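PDB 3KEW: DHHA1 domain protein from Clostridium perfringens, which probably acts in alanyl-tRNA synthesis or editing, as a zinc-binding relative of the editing domains of alanyl- and threonyl-tRNA synthetases. Local coordinates for residues A[14-19]-A[82-87]. Residues are numbered along the deposited sequence; the frame is centred on the assembly and turned at random.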
loop_
_atom_site.group_PDB
_atom_site.type_symbol
_atom_site.label_atom_id
_atom_site.label_comp_id
_atom_site.label_asym_id
_atom_site.label_seq_id
_atom_site.Cartn_x
_atom_site.Cartn_y
_atom_site.Cartn_z
ATOM N N LYS A 14 14.100 -2.834 4.410
ATOM C CA LYS A 14 13.517 -3.843 5.291
ATOM C C LYS A 14 14.252 -4.019 6.627
ATOM O O LYS A 14 13.719 -4.638 7.550
ATOM C CB LYS A 14 13.363 -5.182 4.554
ATOM C CG LYS A 14 14.653 -5.870 4.130
ATOM C CD LYS A 14 14.321 -7.180 3.401
ATOM C CE LYS A 14 15.383 -8.251 3.611
ATOM N NZ LYS A 14 16.487 -8.172 2.621
ATOM N N GLU A 15 15.476 -3.493 6.714
ATOM C CA GLU A 15 16.241 -3.423 7.971
ATOM C C GLU A 15 16.818 -2.032 8.125
ATOM O O GLU A 15 17.269 -1.428 7.138
ATOM C CB GLU A 15 17.411 -4.394 7.986
ATOM C CG GLU A 15 17.065 -5.850 7.845
ATOM C CD GLU A 15 18.288 -6.672 7.519
ATOM O OE1 GLU A 15 18.164 -7.619 6.712
ATOM O OE2 GLU A 15 19.374 -6.354 8.059
ATOM N N PHE A 16 16.834 -1.544 9.365
ATOM C CA PHE A 16 17.309 -0.195 9.670
ATOM C C PHE A 16 17.729 -0.036 11.129
ATOM O O PHE A 16 17.480 -0.915 11.973
ATOM C CB PHE A 16 16.262 0.862 9.284
ATOM C CG PHE A 16 15.006 0.816 10.117
ATOM C CD1 PHE A 16 14.778 1.778 11.092
ATOM C CD2 PHE A 16 14.044 -0.179 9.919
ATOM C CE1 PHE A 16 13.627 1.742 11.873
ATOM C CE2 PHE A 16 12.889 -0.220 10.694
ATOM C CZ PHE A 16 12.679 0.752 11.671
ATOM N N LYS A 17 18.381 1.091 11.405
ATOM C CA LYS A 17 18.851 1.435 12.737
ATOM C C LYS A 17 17.915 2.463 13.342
ATOM O O LYS A 17 17.508 3.427 12.684
ATOM C CB LYS A 17 20.293 1.960 12.690
ATOM C CG LYS A 17 21.379 0.955 13.114
ATOM C CD LYS A 17 21.339 -0.360 12.359
ATOM C CE LYS A 17 22.459 -1.312 12.776
ATOM N NZ LYS A 17 22.242 -1.920 14.122
ATOM N N GLY A 18 17.547 2.244 14.594
ATOM C CA GLY A 18 16.610 3.138 15.247
ATOM C C GLY A 18 16.953 3.393 16.691
ATOM O O GLY A 18 17.648 2.597 17.333
ATOM N N GLU A 19 16.448 4.512 17.192
ATOM C CA GLU A 19 16.616 4.888 18.580
ATOM C C GLU A 19 15.249 5.150 19.173
ATOM O O GLU A 19 14.478 5.954 18.643
ATOM C CB GLU A 19 17.500 6.133 18.704
ATOM C CG GLU A 19 17.824 6.527 20.145
ATOM C CD GLU A 19 18.502 7.888 20.269
ATOM O OE1 GLU A 19 18.892 8.484 19.236
ATOM O OE2 GLU A 19 18.635 8.368 21.414
ATOM N N LEU A 82 19.604 0.501 17.609
ATOM C CA LEU A 82 18.932 -0.794 17.647
ATOM C C LEU A 82 18.739 -1.357 16.252
ATOM O O LEU A 82 18.407 -0.622 15.324
ATOM C CB LEU A 82 17.577 -0.670 18.344
ATOM C CG LEU A 82 17.550 -0.006 19.720
ATOM C CD1 LEU A 82 16.120 0.261 20.095
ATOM C CD2 LEU A 82 18.234 -0.873 20.776
ATOM N N GLN A 83 18.965 -2.660 16.116
ATOM C CA GLN A 83 18.632 -3.385 14.893
ATOM C C GLN A 83 17.122 -3.572 14.781
ATOM O O GLN A 83 16.509 -4.273 15.597
ATOM C CB GLN A 83 19.330 -4.748 14.851
ATOM C CG GLN A 83 20.456 -4.841 13.835
ATOM C CD GLN A 83 19.972 -4.687 12.400
ATOM O OE1 GLN A 83 20.113 -3.619 11.796
ATOM N NE2 GLN A 83 19.399 -5.753 11.849
ATOM N N CYS A 84 16.532 -2.936 13.773
ATOM C CA CYS A 84 15.098 -3.040 13.528
ATOM C C CYS A 84 14.830 -3.656 12.164
ATOM O O CYS A 84 15.356 -3.177 11.155
ATOM C CB CYS A 84 14.443 -1.668 13.600
ATOM S SG CYS A 84 14.820 -0.707 15.073
ATOM N N GLU A 85 14.010 -4.707 12.132
ATOM C CA GLU A 85 13.696 -5.381 10.873
ATOM C C GLU A 85 12.213 -5.671 10.666
ATOM O O GLU A 85 11.517 -6.137 11.572
ATOM C CB GLU A 85 14.544 -6.644 10.677
ATOM C CG GLU A 85 14.917 -7.391 11.941
ATOM C CD GLU A 85 16.143 -8.271 11.754
ATOM O OE1 GLU A 85 17.184 -7.756 11.289
ATOM O OE2 GLU A 85 16.070 -9.474 12.080
ATOM N N LEU A 86 11.740 -5.374 9.459
ATOM C CA LEU A 86 10.351 -5.613 9.089
ATOM C C LEU A 86 10.120 -7.095 8.831
ATOM O O LEU A 86 11.031 -7.823 8.424
ATOM C CB LEU A 86 9.967 -4.811 7.836
ATOM C CG LEU A 86 10.113 -3.286 7.770
ATOM C CD1 LEU A 86 9.682 -2.749 6.410
ATOM C CD2 LEU A 86 9.334 -2.592 8.835
ATOM N N ASP A 87 8.897 -7.541 9.097
ATOM C CA ASP A 87 8.367 -8.767 8.510
ATOM C C ASP A 87 8.148 -8.388 7.045
ATOM O O ASP A 87 7.160 -7.744 6.704
ATOM C CB ASP A 87 7.040 -9.109 9.206
ATOM C CG ASP A 87 6.411 -10.425 8.733
ATOM O OD1 ASP A 87 6.844 -11.040 7.731
ATOM O OD2 ASP A 87 5.436 -10.836 9.394
#
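Leu-82 and Gly-18 begin the contact with a pair of backbone hydrogen bonds, Leu-82 N to Gly-18 O and Gly-18 N to Leu-82 O. They are part of an antiparallel pairing between the first and last strands of a six-stranded beta barrel. The pairing closes the barrel, and strand 51-53 flanks 82-86 on its other edge. Leu-82 also lays its CB against Gly-18 O, at 3.4 Å, and packs on Ile-53.

Gln-83 faces Lys-17 on the more exposed side of the sheet. The lysine chain is bent at chi2 and chi4, which turns CD and then NZ, and it crosses Gln-83 obliquely. Lys-17 NZ comes 3.4 Å from Gln-83 CG, and Lys-17 CE lies equally close to Gln-83 OE1.

Cys-84 pairs with Phe-16 on the buried face. Cys-84 N bonds to Phe-16 O, and Phe-16 N bonds to Cys-84 O at 2.8 Å. Phe-16 holds CG between its backbone N and carbonyl carbon (chi1 67°), and the ring reaches across to the cysteine. Cys-84 CB sits over one ring face, offset toward the rim, in a CH-pi contact 3.7 Å from the Phe-16 centroid. Ala-38 also touches Phe-16.

Glu-85 runs alongside Glu-15, both side chains pointing the same way. Their carboxylate planes are turned 60° apart. Glu-15 OE2 and Glu-85 OE1 are 4.1 Å apart, so their like charges may repel and raise the affinity of either group for a proton.

Leu-86 ends the strand, and Asp-87 takes the N-cap position of helix 88-112. The Leu-86 side chain touches Phe-39 and Arg-91. The final bond runs from Leu-86 N to Lys-14 O, 2.8 Å long.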